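Local coordinates for protein phytoene synthase (Enterococcus hirae, PDB 5IYS) that probably joins two prenyl diphosphates head to head, as squalene and phytoene synthases do, and binds magnesium and farnesyl thiodiphosphate, a substrate analogue, at residues D15-C19 with P87-A91; Q36-K41 with T235-R239; D189-V195 with Q208-L212; E251-I255 with K269-R274. One frame throughout, in Å; residues are numbered along the deposited sequence.

Contact 1 (D15-C19 with P87-A91); sequences DFAYC and PVWRA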
loop_
_atom_site.group_PDB
_atom_site.type_symbol
_atom_site.label_atom_id
_atom_site.label_comp_id
_atom_site.label_asym_id
_atom_site.label_seq_id
_atom_site.Cartn_x
_atom_site.Cartn_y
_atom_site.Cartn_z
ATOM N N ASP A 15 13.165 17.542 8.189
ATOM C CA ASP A 15 13.023 16.449 7.234
ATOM C C ASP A 15 11.858 15.522 7.577
ATOM O O ASP A 15 11.090 15.152 6.696
ATOM C CB ASP A 15 14.347 15.685 7.074
ATOM C CG ASP A 15 15.488 16.611 6.660
ATOM O OD1 ASP A 15 15.250 17.553 5.871
ATOM O OD2 ASP A 15 16.589 16.484 7.217
ATOM N N PHE A 16 11.723 15.141 8.846
ATOM C CA PHE A 16 10.567 14.344 9.258
ATOM C C PHE A 16 9.265 15.117 9.104
ATOM O O PHE A 16 8.270 14.568 8.655
ATOM C CB PHE A 16 10.734 13.852 10.695
ATOM C CG PHE A 16 11.610 12.636 10.792
ATOM C CD1 PHE A 16 11.240 11.473 10.129
ATOM C CD2 PHE A 16 12.881 12.719 11.358
ATOM C CE1 PHE A 16 12.046 10.336 10.206
ATOM C CE2 PHE A 16 13.749 11.596 11.346
ATOM C CZ PHE A 16 13.351 10.434 10.710
ATOM N N ALA A 17 9.311 16.430 9.330
ATOM C CA ALA A 17 8.113 17.271 9.093
ATOM C C ALA A 17 7.759 17.282 7.622
ATOM O O ALA A 17 6.584 17.174 7.256
ATOM C CB ALA A 17 8.301 18.704 9.614
ATOM N N TYR A 18 8.777 17.347 6.768
ATOM C CA TYR A 18 8.541 17.277 5.341
ATOM C C TYR A 18 7.776 16.010 4.957
ATOM O O TYR A 18 6.796 16.045 4.197
ATOM C CB TYR A 18 9.869 17.365 4.595
ATOM C CG TYR A 18 9.751 17.136 3.117
ATOM C CD1 TYR A 18 9.593 18.206 2.239
ATOM C CD2 TYR A 18 9.863 15.865 2.590
ATOM C CE1 TYR A 18 9.519 17.997 0.876
ATOM C CE2 TYR A 18 9.792 15.644 1.231
ATOM C CZ TYR A 18 9.637 16.714 0.380
ATOM O OH TYR A 18 9.561 16.459 -0.972
ATOM N N CYS A 19 8.281 14.865 5.423
ATOM C CA CYS A 19 7.578 13.600 5.216
ATOM C C CYS A 19 6.179 13.530 5.839
ATOM O O CYS A 19 5.253 13.026 5.208
ATOM C CB CYS A 19 8.448 12.422 5.692
ATOM S SG CYS A 19 10.097 12.359 4.925
ATOM N N PRO A 87 15.702 15.659 1.756
ATOM C CA PRO A 87 14.950 15.483 3.007
ATOM C C PRO A 87 14.488 14.047 3.245
ATOM O O PRO A 87 14.512 13.589 4.387
ATOM C CB PRO A 87 13.719 16.383 2.848
ATOM C CG PRO A 87 13.780 16.956 1.469
ATOM C CD PRO A 87 15.129 16.698 0.879
ATOM N N VAL A 88 13.951 13.413 2.200
ATOM C CA VAL A 88 13.409 12.072 2.321
ATOM C C VAL A 88 14.517 11.091 2.615
ATOM O O VAL A 88 14.406 10.283 3.524
ATOM C CB VAL A 88 12.627 11.646 1.056
ATOM C CG1 VAL A 88 12.179 10.176 1.151
ATOM C CG2 VAL A 88 11.394 12.509 0.886
ATOM N N TRP A 89 15.653 11.268 1.954
ATOM C CA TRP A 89 16.790 10.373 2.166
ATOM C C TRP A 89 17.472 10.609 3.506
ATOM O O TRP A 89 17.845 9.644 4.175
ATOM C CB TRP A 89 17.810 10.509 1.021
ATOM C CG TRP A 89 17.324 9.859 -0.247
ATOM C CD1 TRP A 89 16.966 10.484 -1.399
ATOM C CD2 TRP A 89 17.075 8.455 -0.454
ATOM N NE1 TRP A 89 16.567 9.562 -2.339
ATOM C CE2 TRP A 89 16.593 8.308 -1.770
ATOM C CE3 TRP A 89 17.192 7.318 0.356
ATOM C CZ2 TRP A 89 16.310 7.049 -2.325
ATOM C CZ3 TRP A 89 16.884 6.070 -0.175
ATOM C CH2 TRP A 89 16.411 5.947 -1.496
ATOM N N ARG A 90 17.469 11.859 3.975
ATOM C CA ARG A 90 18.035 12.168 5.299
ATOM C C ARG A 90 17.156 11.582 6.422
ATOM O O ARG A 90 17.663 10.945 7.371
ATOM C CB ARG A 90 18.240 13.679 5.509
ATOM C CG ARG A 90 19.496 14.250 4.772
ATOM C CD ARG A 90 19.719 15.700 5.113
ATOM N NE ARG A 90 18.505 16.497 4.979
ATOM C CZ ARG A 90 18.290 17.384 4.010
ATOM N NH1 ARG A 90 19.234 17.612 3.113
ATOM N NH2 ARG A 90 17.143 18.062 3.952
ATOM N N ALA A 91 15.841 11.715 6.275
ATOM C CA ALA A 91 14.926 11.070 7.240
ATOM C C ALA A 91 15.100 9.553 7.183
ATOM O O ALA A 91 15.205 8.893 8.223
ATOM C CB ALA A 91 13.454 11.443 6.913
#

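Contact 2 (Q36-K41 with T235-R239); sequences QLPKRK and TEDCR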
loop_
_atom_site.group_PDB
_atom_site.type_symbol
_atom_site.label_atom_id
_atom_site.label_comp_id
_atom_site.label_asym_id
_atom_site.label_seq_id
_atom_site.Cartn_x
_atom_site.Cartn_y
_atom_site.Cartn_z
ATOM N N GLN A 36 -1.254 6.470 15.244
ATOM C CA GLN A 36 -1.443 5.800 16.534
ATOM C C GLN A 36 -0.178 5.134 17.078
ATOM O O GLN A 36 -0.188 4.659 18.209
ATOM C CB GLN A 36 -2.544 4.753 16.418
ATOM C CG GLN A 36 -3.902 5.399 16.126
ATOM C CD GLN A 36 -4.969 4.366 15.825
ATOM O OE1 GLN A 36 -5.833 4.054 16.654
ATOM N NE2 GLN A 36 -4.833 3.739 14.669
ATOM N N LEU A 37 0.860 5.036 16.251
ATOM C CA LEU A 37 2.173 4.568 16.700
ATOM C C LEU A 37 2.795 5.575 17.636
ATOM O O LEU A 37 2.532 6.781 17.537
ATOM C CB LEU A 37 3.098 4.414 15.489
ATOM C CG LEU A 37 2.738 3.304 14.516
ATOM C CD1 LEU A 37 3.648 3.374 13.250
ATOM C CD2 LEU A 37 2.889 1.995 15.304
ATOM N N PRO A 38 3.692 5.103 18.505
ATOM C CA PRO A 38 4.541 6.057 19.213
ATOM C C PRO A 38 5.233 6.954 18.184
ATOM O O PRO A 38 5.559 6.483 17.090
ATOM C CB PRO A 38 5.597 5.164 19.862
ATOM C CG PRO A 38 4.967 3.785 19.944
ATOM C CD PRO A 38 4.121 3.699 18.697
ATOM N N LYS A 39 5.573 8.168 18.604
ATOM C CA LYS A 39 5.912 9.263 17.703
ATOM C C LYS A 39 7.062 8.899 16.761
ATOM O O LYS A 39 6.949 9.123 15.574
ATOM C CB LYS A 39 6.293 10.522 18.502
ATOM C CG LYS A 39 6.567 11.754 17.634
ATOM C CD LYS A 39 6.605 13.069 18.429
ATOM C CE LYS A 39 6.929 14.263 17.507
ATOM N NZ LYS A 39 7.549 15.475 18.159
ATOM N N ARG A 40 8.177 8.384 17.287
ATOM C CA ARG A 40 9.339 8.113 16.451
ATOM C C ARG A 40 9.127 7.012 15.426
ATOM O O ARG A 40 9.638 7.102 14.298
ATOM C CB ARG A 40 10.604 7.888 17.273
ATOM C CG ARG A 40 10.993 9.148 18.032
ATOM C CD ARG A 40 11.988 8.923 19.176
ATOM N NE ARG A 40 12.075 10.188 19.892
ATOM C CZ ARG A 40 13.177 10.927 20.017
ATOM N NH1 ARG A 40 14.380 10.450 19.693
ATOM N NH2 ARG A 40 13.055 12.158 20.487
ATOM N N LYS A 41 8.349 6.000 15.806
ATOM C CA LYS A 41 7.949 4.977 14.839
ATOM C C LYS A 41 6.991 5.536 13.808
ATOM O O LYS A 41 7.140 5.299 12.605
ATOM C CB LYS A 41 7.356 3.750 15.555
ATOM C CG LYS A 41 8.452 2.859 16.134
ATOM C CD LYS A 41 7.865 1.654 16.857
ATOM C CE LYS A 41 8.930 0.570 17.071
ATOM N NZ LYS A 41 8.320 -0.504 17.933
ATOM N N THR A 235 4.942 -5.946 17.678
ATOM C CA THR A 235 5.127 -5.240 18.955
ATOM C C THR A 235 3.814 -4.633 19.477
ATOM O O THR A 235 3.004 -4.123 18.708
ATOM C CB THR A 235 6.193 -4.149 18.818
ATOM O OG1 THR A 235 7.395 -4.749 18.342
ATOM C CG2 THR A 235 6.480 -3.511 20.176
ATOM N N GLU A 236 3.530 -4.835 20.756
ATOM C CA GLU A 236 2.201 -4.525 21.294
ATOM C C GLU A 236 1.756 -3.095 20.965
ATOM O O GLU A 236 0.679 -2.889 20.377
ATOM C CB GLU A 236 2.151 -4.710 22.807
ATOM C CG GLU A 236 0.784 -4.341 23.365
ATOM C CD GLU A 236 0.713 -4.531 24.867
ATOM O OE1 GLU A 236 1.419 -5.438 25.365
ATOM O OE2 GLU A 236 0.028 -3.727 25.546
ATOM N N ASP A 237 2.638 -2.138 21.213
ATOM C CA ASP A 237 2.337 -0.719 20.896
ATOM C C ASP A 237 2.191 -0.348 19.415
ATOM O O ASP A 237 1.816 0.793 19.079
ATOM C CB ASP A 237 3.304 0.235 21.620
ATOM C CG ASP A 237 4.744 0.190 21.096
ATOM O OD1 ASP A 237 5.066 -0.357 20.016
ATOM O OD2 ASP A 237 5.587 0.841 21.749
ATOM N N CYS A 238 2.418 -1.326 18.530
ATOM C CA CYS A 238 2.249 -1.137 17.079
ATOM C C CYS A 238 0.995 -1.797 16.530
ATOM O O CYS A 238 0.660 -1.644 15.359
ATOM C CB CYS A 238 3.465 -1.654 16.305
ATOM S SG CYS A 238 4.995 -0.760 16.693
ATOM N N ARG A 239 0.336 -2.630 17.333
ATOM C CA ARG A 239 -0.801 -3.367 16.821
ATOM C C ARG A 239 -2.012 -2.535 16.417
ATOM O O ARG A 239 -2.663 -2.843 15.434
ATOM C CB ARG A 239 -1.242 -4.401 17.860
ATOM C CG ARG A 239 -0.201 -5.490 18.011
ATOM C CD ARG A 239 -0.732 -6.551 19.004
ATOM N NE ARG A 239 0.390 -7.380 19.401
ATOM C CZ ARG A 239 0.476 -8.036 20.548
ATOM N NH1 ARG A 239 -0.495 -7.942 21.442
ATOM N NH2 ARG A 239 1.522 -8.827 20.756
HETATM O O HOH W 1 -0.214 1.298 17.664
HETATM O O HOH W 2 0.964 3.183 20.550
HETATM O O HOH W 3 7.933 0.341 21.029
#

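Contact 3 (D189-V195 with Q208-L212); sequences DMTRFGV and QLVAL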
loop_
_atom_site.group_PDB
_atom_site.type_symbol
_atom_site.label_atom_id
_atom_site.label_comp_id
_atom_site.label_asym_id
_atom_site.label_seq_id
_atom_site.Cartn_x
_atom_site.Cartn_y
_atom_site.Cartn_z
ATOM N N ASP A 189 -9.185 -14.170 -15.669
ATOM C CA ASP A 189 -10.436 -13.858 -14.991
ATOM C C ASP A 189 -11.510 -13.306 -15.923
ATOM O O ASP A 189 -12.663 -13.720 -15.852
ATOM C CB ASP A 189 -10.187 -12.924 -13.805
ATOM C CG ASP A 189 -9.644 -13.670 -12.598
ATOM O OD1 ASP A 189 -10.180 -14.769 -12.329
ATOM O OD2 ASP A 189 -8.727 -13.155 -11.907
ATOM N N MET A 190 -11.137 -12.356 -16.773
ATOM C CA MET A 190 -12.074 -11.790 -17.738
ATOM C C MET A 190 -12.705 -12.872 -18.615
ATOM O O MET A 190 -13.923 -12.877 -18.811
ATOM C CB MET A 190 -11.341 -10.809 -18.639
ATOM C CG MET A 190 -10.396 -9.912 -17.883
ATOM S SD MET A 190 -10.801 -8.204 -18.260
ATOM C CE MET A 190 -12.290 -8.106 -17.273
ATOM N N THR A 191 -11.887 -13.835 -19.032
ATOM C CA THR A 191 -12.372 -15.007 -19.761
ATOM C C THR A 191 -13.251 -15.937 -18.907
ATOM O O THR A 191 -14.350 -16.305 -19.329
ATOM C CB THR A 191 -11.203 -15.770 -20.409
ATOM O OG1 THR A 191 -10.503 -14.896 -21.304
ATOM C CG2 THR A 191 -11.698 -16.989 -21.161
ATOM N N ARG A 192 -12.817 -16.245 -17.685
ATOM C CA ARG A 192 -13.535 -17.169 -16.802
ATOM C C ARG A 192 -14.950 -16.662 -16.493
ATOM O O ARG A 192 -15.914 -17.442 -16.496
ATOM C CB ARG A 192 -12.721 -17.431 -15.519
ATOM C CG ARG A 192 -13.518 -17.884 -14.293
ATOM C CD ARG A 192 -12.614 -18.135 -13.081
ATOM N NE ARG A 192 -13.365 -18.583 -11.905
ATOM C CZ ARG A 192 -12.922 -18.504 -10.654
ATOM N NH1 ARG A 192 -11.718 -18.004 -10.396
ATOM N NH2 ARG A 192 -13.700 -18.896 -9.654
ATOM N N PHE A 193 -15.084 -15.348 -16.307
ATOM C CA PHE A 193 -16.349 -14.771 -15.868
ATOM C C PHE A 193 -17.137 -14.160 -17.027
ATOM O O PHE A 193 -18.225 -13.631 -16.826
ATOM C CB PHE A 193 -16.141 -13.755 -14.732
ATOM C CG PHE A 193 -15.683 -14.377 -13.439
ATOM C CD1 PHE A 193 -16.586 -15.025 -12.604
ATOM C CD2 PHE A 193 -14.332 -14.411 -13.114
ATOM C CE1 PHE A 193 -16.160 -15.659 -11.428
ATOM C CE2 PHE A 193 -13.897 -15.046 -11.962
ATOM C CZ PHE A 193 -14.802 -15.639 -11.101
ATOM N N GLY A 194 -16.570 -14.208 -18.228
ATOM C CA GLY A 194 -17.215 -13.635 -19.407
ATOM C C GLY A 194 -17.386 -12.127 -19.343
ATOM O O GLY A 194 -18.461 -11.601 -19.629
ATOM N N VAL A 195 -16.327 -11.433 -18.933
ATOM C CA VAL A 195 -16.299 -9.974 -18.956
ATOM C C VAL A 195 -15.645 -9.479 -20.235
ATOM O O VAL A 195 -14.566 -9.925 -20.598
ATOM C CB VAL A 195 -15.504 -9.395 -17.754
ATOM C CG1 VAL A 195 -15.476 -7.867 -17.833
ATOM C CG2 VAL A 195 -16.151 -9.851 -16.452
ATOM N N GLN A 208 -21.736 -10.192 -15.043
ATOM C CA GLN A 208 -20.490 -10.914 -15.219
ATOM C C GLN A 208 -19.345 -10.236 -14.455
ATOM O O GLN A 208 -18.520 -10.926 -13.861
ATOM C CB GLN A 208 -20.112 -11.036 -16.696
ATOM C CG GLN A 208 -21.040 -11.922 -17.529
ATOM C CD GLN A 208 -22.358 -11.246 -17.846
ATOM O OE1 GLN A 208 -22.495 -10.023 -17.738
ATOM N NE2 GLN A 208 -23.352 -12.048 -18.210
ATOM N N LEU A 209 -19.264 -8.908 -14.543
ATOM C CA LEU A 209 -18.191 -8.166 -13.853
ATOM C C LEU A 209 -18.358 -8.175 -12.333
ATOM O O LEU A 209 -17.368 -8.147 -11.580
ATOM C CB LEU A 209 -18.040 -6.749 -14.417
ATOM C CG LEU A 209 -16.944 -5.835 -13.853
ATOM C CD1 LEU A 209 -15.520 -6.391 -14.086
ATOM C CD2 LEU A 209 -17.081 -4.451 -14.466
ATOM N N VAL A 210 -19.597 -8.286 -11.863
ATOM C CA VAL A 210 -19.820 -8.419 -10.427
ATOM C C VAL A 210 -19.268 -9.751 -9.924
ATOM O O VAL A 210 -18.561 -9.805 -8.918
ATOM C CB VAL A 210 -21.298 -8.225 -10.032
ATOM C CG1 VAL A 210 -21.484 -8.514 -8.535
ATOM C CG2 VAL A 210 -21.741 -6.784 -10.339
ATOM N N ALA A 211 -19.490 -10.805 -10.708
ATOM C CA ALA A 211 -18.948 -12.123 -10.403
ATOM C C ALA A 211 -17.435 -12.063 -10.236
ATOM O O ALA A 211 -16.897 -12.593 -9.260
ATOM C CB ALA A 211 -19.325 -13.094 -11.500
ATOM N N LEU A 212 -16.762 -11.485 -11.230
ATOM C CA LEU A 212 -15.316 -11.364 -11.236
ATOM C C LEU A 212 -14.826 -10.512 -10.061
ATOM O O LEU A 212 -13.973 -10.957 -9.298
ATOM C CB LEU A 212 -14.847 -10.744 -12.554
ATOM C CG LEU A 212 -13.341 -10.656 -12.832
ATOM C CD1 LEU A 212 -13.072 -10.306 -14.310
ATOM C CD2 LEU A 212 -12.654 -9.659 -11.907
#

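Contact 4 (E251-I255 with K269-R274); sequences EQLNI and KVSHYR. With SO4 (sulfate ion), chain C.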
loop_
_atom_site.group_PDB
_atom_site.type_symbol
_atom_site.label_atom_id
_atom_site.label_comp_id
_atom_site.label_asym_id
_atom_site.label_seq_id
_atom_site.Cartn_x
_atom_site.Cartn_y
_atom_site.Cartn_z
ATOM N N GLU A 251 -12.272 -1.829 4.358
ATOM C CA GLU A 251 -13.602 -1.210 4.310
ATOM C C GLU A 251 -14.001 -0.658 2.953
ATOM O O GLU A 251 -15.186 -0.670 2.592
ATOM C CB GLU A 251 -13.693 -0.110 5.389
ATOM C CG GLU A 251 -15.025 0.644 5.370
ATOM C CD GLU A 251 -16.183 -0.152 5.950
ATOM O OE1 GLU A 251 -15.961 -1.248 6.509
ATOM O OE2 GLU A 251 -17.341 0.305 5.796
ATOM N N GLN A 252 -13.026 -0.273 2.134
ATOM C CA GLN A 252 -13.373 0.187 0.794
ATOM C C GLN A 252 -14.043 -0.850 -0.096
ATOM O O GLN A 252 -14.752 -0.482 -1.042
ATOM C CB GLN A 252 -12.168 0.787 0.069
ATOM C CG GLN A 252 -11.509 1.876 0.916
ATOM C CD GLN A 252 -10.226 2.362 0.299
ATOM O OE1 GLN A 252 -10.198 3.407 -0.354
ATOM N NE2 GLN A 252 -9.204 1.521 0.350
ATOM N N LEU A 253 -13.805 -2.134 0.173
ATOM C CA LEU A 253 -14.560 -3.170 -0.533
ATOM C C LEU A 253 -16.061 -3.026 -0.256
ATOM O O LEU A 253 -16.879 -3.168 -1.165
ATOM C CB LEU A 253 -14.077 -4.577 -0.151
ATOM C CG LEU A 253 -12.596 -4.878 -0.475
ATOM C CD1 LEU A 253 -12.265 -6.232 0.125
ATOM C CD2 LEU A 253 -12.350 -4.902 -1.972
ATOM N N ASN A 254 -16.429 -2.835 1.002
ATOM C CA ASN A 254 -17.849 -2.697 1.356
ATOM C C ASN A 254 -18.516 -1.460 0.789
ATOM O O ASN A 254 -19.686 -1.493 0.413
ATOM C CB ASN A 254 -18.043 -2.764 2.865
ATOM C CG ASN A 254 -18.066 -4.189 3.368
ATOM O OD1 ASN A 254 -18.189 -5.134 2.591
ATOM N ND2 ASN A 254 -17.882 -4.358 4.666
ATOM N N ILE A 255 -17.738 -0.399 0.633
ATOM C CA ILE A 255 -18.191 0.827 -0.008
ATOM C C ILE A 255 -18.638 0.539 -1.441
ATOM O O ILE A 255 -19.695 1.013 -1.868
ATOM C CB ILE A 255 -17.044 1.869 -0.036
ATOM C CG1 ILE A 255 -16.994 2.656 1.276
ATOM C CG2 ILE A 255 -17.181 2.835 -1.202
ATOM C CD1 ILE A 255 -17.683 1.966 2.435
ATOM N N LYS A 269 -14.374 7.642 0.125
ATOM C CA LYS A 269 -15.773 7.382 0.466
ATOM C C LYS A 269 -15.967 6.818 1.869
ATOM O O LYS A 269 -17.100 6.683 2.330
ATOM C CB LYS A 269 -16.459 6.478 -0.561
ATOM C CG LYS A 269 -16.753 7.150 -1.886
ATOM C CD LYS A 269 -17.766 8.273 -1.693
ATOM C CE LYS A 269 -18.108 8.946 -3.018
ATOM N NZ LYS A 269 -19.207 8.229 -3.721
ATOM N N VAL A 270 -14.866 6.445 2.518
ATOM C CA VAL A 270 -14.913 6.074 3.930
ATOM C C VAL A 270 -14.895 7.309 4.838
ATOM O O VAL A 270 -13.899 8.028 4.928
ATOM C CB VAL A 270 -13.768 5.111 4.289
ATOM C CG1 VAL A 270 -13.863 4.666 5.755
ATOM C CG2 VAL A 270 -13.818 3.900 3.346
ATOM N N SER A 271 -15.998 7.549 5.526
ATOM C CA SER A 271 -16.109 8.788 6.289
ATOM C C SER A 271 -15.183 8.757 7.505
ATOM O O SER A 271 -14.746 7.689 7.994
ATOM C CB SER A 271 -17.563 9.076 6.676
ATOM O OG SER A 271 -17.986 8.118 7.629
ATOM N N HIS A 272 -14.871 9.953 7.985
ATOM C CA HIS A 272 -14.186 10.085 9.266
ATOM C C HIS A 272 -14.974 9.335 10.336
ATOM O O HIS A 272 -14.390 8.670 11.199
ATOM C CB HIS A 272 -14.071 11.555 9.653
ATOM C CG HIS A 272 -13.514 11.761 11.025
ATOM N ND1 HIS A 272 -14.316 11.963 12.131
ATOM C CD2 HIS A 272 -12.240 11.698 11.484
ATOM C CE1 HIS A 272 -13.552 12.096 13.201
ATOM N NE2 HIS A 272 -12.289 11.967 12.832
ATOM N N TYR A 273 -16.296 9.497 10.326
ATOM C CA TYR A 273 -17.131 8.788 11.289
ATOM C C TYR A 273 -16.868 7.271 11.222
ATOM O O TYR A 273 -16.746 6.604 12.237
ATOM C CB TYR A 273 -18.610 9.091 10.996
ATOM C CG TYR A 273 -19.599 8.380 11.887
ATOM C CD1 TYR A 273 -19.956 8.927 13.123
ATOM C CD2 TYR A 273 -20.254 7.237 11.459
ATOM C CE1 TYR A 273 -20.953 8.348 13.905
ATOM C CE2 TYR A 273 -21.221 6.615 12.264
ATOM C CZ TYR A 273 -21.580 7.192 13.475
ATOM O OH TYR A 273 -22.579 6.619 14.239
ATOM N N ARG A 274 -16.915 6.694 10.029
ATOM C CA ARG A 274 -16.688 5.268 9.846
ATOM C C ARG A 274 -15.263 4.799 10.216
ATOM O O ARG A 274 -15.070 3.765 10.865
ATOM C CB ARG A 274 -17.007 4.921 8.385
ATOM C CG ARG A 274 -16.983 3.456 8.064
ATOM C CD ARG A 274 -17.949 2.662 8.935
ATOM N NE ARG A 274 -17.767 1.247 8.625
ATOM C CZ ARG A 274 -17.778 0.275 9.517
ATOM N NH1 ARG A 274 -18.096 0.554 10.768
ATOM N NH2 ARG A 274 -17.522 -0.970 9.140
HETATM S S SO4 C . -21.051 6.809 7.109
HETATM O O1 SO4 C . -22.474 6.845 6.763
HETATM O O2 SO4 C . -20.254 7.025 5.905
HETATM O O3 SO4 C . -20.712 5.527 7.727
HETATM O O4 SO4 C . -20.755 7.899 8.030
HETATM O O HOH W 4 -13.211 5.093 -0.417
#

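Contact 1 (D15-C19 with P87-A91)
Helix 13-26 and the start of helix 87-98 cross obliquely here, their short axes 8.5 Å apart at closest approach and their directions 113° apart. The small residue Ala91 is the main bump on the second helix. Its methyl sits in a hollow bounded by the Phe16 ring and Cys19: Ala91 CB lies 4.0 Å from the centroid of the Phe16 ring, a CH-pi contact over its face, and 4.0 Å from Cys19 SG. A turn earlier, the Pro87 ring covers one face of Tyr18, with Pro87 CG 4.1 Å from the centroid of the Tyr18 ring and almost on its normal. Val88 meets the edge of that same ring, Val88 CG2 lying 3.5 Å from Tyr18 CE2. The helices come nearest where Asp15 faces Pro87, their CA atoms 4.7 Å apart; Asp15 CB approaches Pro87 O to 3.4 Å. From there the Asp15 carboxylate reaches Arg90 in a two-pronged salt bridge, with Arg90 NH2 to Asp15 OD1 at 2.7 Å and Arg90 NE to Asp15 OD2 at 2.9 Å. Helix 39-60 lines the interface as well: Cys19 touches its Ala50, and both Tyr18 and Val88 rest on Arg54. The contact thus packs helix 13-26 and helix 87-98 against helix 39-60, within the all-helical isoprenoid synthase fold expected of a squalene/phytoene synthase.

Contact 2 (Q36-K41 with T235-R239)
This is a water-mediated, partly buried contact between two helix starts: the loop entering helix 39-60 meets the turn that opens helix 236-258, at positions almost 200 residues apart in sequence. Direct packing is modest, with 234 Å² buried. Its apolar part is Leu37, whose CD2 lies 3.7 Å from Cys238 SG and 3.7 Å from Cys238 CA; the two residues also have the closest CA atoms, 5.7 Å apart. Pro38, at the N-cap position of its helix, sets its ring beside the Asp237 carboxylate, Pro38 CG to Asp237 OD2 being 3.5 Å. Two waters donate to both Gln36 O and Asp237 O. The first is 2.5 Å from Asp237 O but only weakly bound to Gln36 O at 3.4 Å; the second lies 3.0 Å from Gln36 O and 2.9 Å from Asp237 O. Lys41 stretches across to a long salt bridge, Lys41 NZ to Asp237 OD1 at 3.9 Å, backed by a third water that accepts from Lys41 NZ at 3.2 Å and donates to Asp237 OD2 at 2.5 Å. Nearby, Gln36 bonds to Ala33 and to Ser244 of helix 236-258. Together these links tie neighbouring helix starts in the all-alpha isoprenoid synthase fold.

Contact 3 (D189-V195 with Q208-L212)
Leu212 and Phe193 lose most surface, with Val195 and Gln208 sharing third place. Leu212 presents its backbone and CB to the Phe193 ring: Leu212 CA sits 3.8 Å from the centroid of that ring, in a CH-pi contact over the face, and Leu212 CB is 3.7 Å from Phe193 CD2. Leu212 CD1 extends further, 3.8 Å from both Met190 CE and Val195 CG2. Phe193 also meets Ala211, with Phe193 CD1 3.5 Å from Ala211 CB. Between Phe193 and Val195 the chain leaves helix 187-193 through a Schellman motif: Gly194, at positive phi, donates from N to Thr191 O at 3.2 Å, and Val195 N to Met190 O at 2.8 Å. This turn brings Val195 against helix 207-227 in an all-helical isoprenoid synthase fold, the two short helical segments inclined at 124° with axes 9.3 Å apart. Val195 CG2 lies 3.7 Å from Leu209 CA, while Val195 CG1 approaches Leu209 CD1 to 4.0 Å. Gln208 CB lies 3.2 Å from Phe193 O, and Gln208 CG 3.3 Å from Gly194 O.

Contact 4 (E251-I255 with K269-R274)
Lys269 opens the second segment with its CB against Ile255, Lys269 CB to Ile255 CG2 being 3.8 Å, before its side chain turns off to Asp265 and Gln259. Its backbone nitrogen donates to a water, Lys269 N to water oxygen 2.9 Å, and that water makes a weak bond to Gln252 OE1 at 3.5 Å; the stronger partner of Gln252 is Arg172. Val270 follows as the apolar centre. One methyl, Val270 CG2, meets three side chains of a single turn of helix 236-258: Ile255 CG1 at 4.0 Å, Glu251 CG at 4.0 Å and Gln252 CG at 3.9 Å. Ser271 is the N-cap of helix 272-287: its OG accepts from Arg274 N at 3.0 Å and donates to O4 of a sulfate ion at 2.8 Å, the sulfate probably coming from the crystallisation liquor. From this cap helix 272-287, the last of the all-alpha isoprenoid synthase fold, begins beside helix 236-258, whose Gln252 lies about 5 Å, side chain to ligand, from a bound farnesyl thiodiphosphate. Within the first turn of the new helix, Arg274 points back to Glu251 and forms a paired salt bridge, with Arg274 NE to Glu251 OE2 at 3.0 Å and Arg274 NH2 to Glu251 OE1 at 3.1 Å. Arg274 NH1 has a second acidic partner in Glu281 of its own helix.

How the contacts relate
Contacts 1 and 2 lie towards one end of the all-helical chain, their centres about 19 Å apart, and their segments alternate in sequence: 15-19, 36-41, 87-91, 235-239. Contact 3 lies on the opposite side of the chain's centre from both, about 44 Å from contact 1 and 41 Å from contact 2, centre to centre. Its segments fall between the two halves of contact 2. Contact 4 comes last and shares helix 236-258 with contact 2, their centres about 24 Å apart; it is about 25 Å from contact 3, whose helix 207-227 precedes that shared helix. The four are spread over the periphery of the helical fold, and contact 4 comes nearest bound farnesyl thiodiphosphate.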